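Local coordinates for ubiquitin-conjugating enzyme-like protein (Leishmania mexicana, PDB 6ZM3) that probably acts in ubiquitin conjugation as a UEV-type E2 variant, the kind that pairs with an active ubiquitin-conjugating enzyme to build ubiquitin chains, at residues Glu6-Arg9 / Asn10-Leu13. Numbering follows the deposited sequence.
Sequences EVPR and NFRL
The first turn of the N-terminal helix of the ubiquitin-conjugating (UBC) fold starts here, with Pro8 at the N-cap and Arg9 laid back against Leu13. Arg12 N donates to Pro8 O at 2.9 Å in a nearly straight bond (170°), and Leu13 N reaches Arg9 O at 2.9 Å, winding the chain out of the preceding loop into the helix. With CG anti to the backbone N (chi1 172°) and the chain extended to NE, the Arg9 side chain runs out past Leu13, whose CD1 sits over the centre of one guanidinium face, 3.4 Å from Arg9 CZ. At the edge of the same group, in its plane, Asn10 OD1 accepts a weak, bent bond from Arg9 NH1 (3.1 Å), the amide standing almost perpendicular to the guanidinium. The guanidinium also donates to three backbone carbonyls, NH1 to Phe41, NH2 to Cys68 and NE to Asp69, which fix its rotation. On the loop side, Val7 CG1 packs 4.0 Å from Phe11 CB, while Pro8 CB meets the edge of the Phe11 ring at CD2, 4.2 Å away. Arg12 turns its end away to a salt bridge with Glu16 one turn along helix 9-22. Through Arg9, the start of that helix is tied to the loops that enter strand 44-50 and leave strand 61-67.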
ATOM      1  N   GLU B   6     -22.712 -27.390  14.922  1.00 37.45           N
ATOM      2  CA  GLU B   6     -22.356 -26.255  14.101  1.00 36.53           C
ATOM      3  C   GLU B   6     -21.834 -25.137  15.004  1.00 30.63           C
ATOM      4  O   GLU B   6     -22.566 -24.669  15.874  1.00 34.84           O
ATOM      5  CB  GLU B   6     -23.666 -25.780  13.485  1.00 37.26           C
ATOM      6  CG  GLU B   6     -23.499 -24.657  12.492  1.00 45.83           C
ATOM      7  CD  GLU B   6     -24.825 -24.250  11.888  1.00 48.09           C
ATOM      8  OE1 GLU B   6     -25.707 -25.128  11.795  1.00 53.21           O
ATOM      9  OE2 GLU B   6     -24.969 -23.059  11.526  1.00 51.01           O
ATOM     10  N   VAL B   7     -20.614 -24.682  14.732  1.00 30.81           N
ATOM     11  CA  VAL B   7     -20.107 -23.451  15.321  1.00 26.79           C
ATOM     12  C   VAL B   7     -20.790 -22.247  14.663  1.00 26.55           C
ATOM     13  O   VAL B   7     -20.746 -22.080  13.446  1.00 28.01           O
ATOM     14  CB  VAL B   7     -18.580 -23.358  15.249  1.00 26.40           C
ATOM     15  CG1 VAL B   7     -18.095 -22.064  15.898  1.00 23.61           C
ATOM     16  CG2 VAL B   7     -17.951 -24.560  15.943  1.00 26.35           C
ATOM     17  N   PRO B   8     -21.508 -21.422  15.452  1.00 25.48           N
ATOM     18  CA  PRO B   8     -22.138 -20.198  14.946  1.00 24.07           C
ATOM     19  C   PRO B   8     -21.096 -19.291  14.298  1.00 23.97           C
ATOM     20  O   PRO B   8     -19.911 -19.272  14.669  1.00 24.88           O
ATOM     21  CB  PRO B   8     -22.705 -19.547  16.218  1.00 24.11           C
ATOM     22  CG  PRO B   8     -22.977 -20.760  17.113  1.00 23.71           C
ATOM     23  CD  PRO B   8     -21.775 -21.650  16.884  1.00 23.63           C
ATOM     24  N   ARG B   9     -21.552 -18.549  13.279  1.00 24.55           N
ATOM     25  CA  ARG B   9     -20.647 -17.710  12.505  1.00 21.78           C
ATOM     26  C   ARG B   9     -19.772 -16.830  13.407  1.00 19.51           C
ATOM     27  O   ARG B   9     -18.562 -16.754  13.197  1.00 22.03           O
ATOM     28  CB  ARG B   9     -21.464 -16.823  11.562  1.00 20.35           C
ATOM     29  CG  ARG B   9     -20.662 -15.751  10.835  1.00 22.16           C
ATOM     30  CD  ARG B   9     -21.576 -14.723  10.165  1.00 23.78           C
ATOM     31  NE  ARG B   9     -20.810 -13.668   9.490  1.00 26.90           N
ATOM     32  CZ  ARG B   9     -20.327 -12.580  10.100  1.00 29.19           C
ATOM     33  NH1 ARG B   9     -20.550 -12.395  11.393  1.00 23.87           N
ATOM     34  NH2 ARG B   9     -19.597 -11.703   9.424  1.00 25.85           N
ATOM     35  N   ASN B  10     -20.401 -16.150  14.378  1.00 21.16           N
ATOM     36  CA  ASN B  10     -19.730 -15.147  15.185  1.00 19.06           C
ATOM     37  C   ASN B  10     -18.603 -15.826  15.969  1.00 20.58           C
ATOM     38  O   ASN B  10     -17.547 -15.250  16.131  1.00 20.51           O
ATOM     39  CB  ASN B  10     -20.695 -14.380  16.093  1.00 20.21           C
ATOM     40  CG  ASN B  10     -21.710 -13.533  15.358  1.00 20.22           C
ATOM     41  OD1 ASN B  10     -21.567 -13.291  14.165  1.00 25.78           O
ATOM     42  ND2 ASN B  10     -22.730 -13.071  16.063  1.00 22.45           N
ATOM     43  N   PHE B  11     -18.839 -17.041  16.478  1.00 20.48           N
ATOM     44  CA  PHE B  11     -17.809 -17.725  17.253  1.00 19.65           C
ATOM     45  C   PHE B  11     -16.717 -18.326  16.378  1.00 18.41           C
ATOM     46  O   PHE B  11     -15.574 -18.383  16.791  1.00 18.13           O
ATOM     47  CB  PHE B  11     -18.412 -18.787  18.177  1.00 21.17           C
ATOM     48  CG  PHE B  11     -19.098 -18.178  19.379  1.00 21.24           C
ATOM     49  CD1 PHE B  11     -18.354 -17.610  20.408  1.00 20.63           C
ATOM     50  CD2 PHE B  11     -20.481 -18.093  19.435  1.00 18.76           C
ATOM     51  CE1 PHE B  11     -18.982 -17.029  21.504  1.00 18.72           C
ATOM     52  CE2 PHE B  11     -21.110 -17.536  20.547  1.00 19.60           C
ATOM     53  CZ  PHE B  11     -20.366 -16.999  21.579  1.00 19.89           C
ATOM     54  N   ARG B  12     -17.056 -18.759  15.161  1.00 20.45           N
ATOM     55  CA  ARG B  12     -16.029 -19.108  14.183  1.00 19.57           C
ATOM     56  C   ARG B  12     -15.096 -17.922  13.914  1.00 18.20           C
ATOM     57  O   ARG B  12     -13.883 -18.080  13.901  1.00 18.58           O
ATOM     58  CB  ARG B  12     -16.678 -19.677  12.912  1.00 21.19           C
ATOM     59  CG  ARG B  12     -15.703 -19.853  11.754  1.00 25.81           C
ATOM     60  CD  ARG B  12     -14.487 -20.708  12.071  1.00 25.16           C
ATOM     61  NE  ARG B  12     -13.845 -20.753  10.774  1.00 28.72           N
ATOM     62  CZ  ARG B  12     -14.048 -21.700   9.863  1.00 30.82           C
ATOM     63  NH1 ARG B  12     -14.813 -22.740  10.156  1.00 24.42           N
ATOM     64  NH2 ARG B  12     -13.441 -21.609   8.688  1.00 32.21           N
ATOM     65  N   LEU B  13     -15.675 -16.733  13.716  1.00 19.50           N
ATOM     66  CA  LEU B  13     -14.850 -15.577  13.378  1.00 19.13           C
ATOM     67  C   LEU B  13     -14.041 -15.107  14.590  1.00 18.30           C
ATOM     68  O   LEU B  13     -12.887 -14.721  14.432  1.00 18.18           O
ATOM     69  CB  LEU B  13     -15.755 -14.507  12.786  1.00 19.30           C
ATOM     70  CG  LEU B  13     -16.168 -14.783  11.336  1.00 22.11           C
ATOM     71  CD1 LEU B  13     -17.296 -13.855  10.938  1.00 22.70           C
ATOM     72  CD2 LEU B  13     -14.992 -14.605  10.399  1.00 21.77           C
TER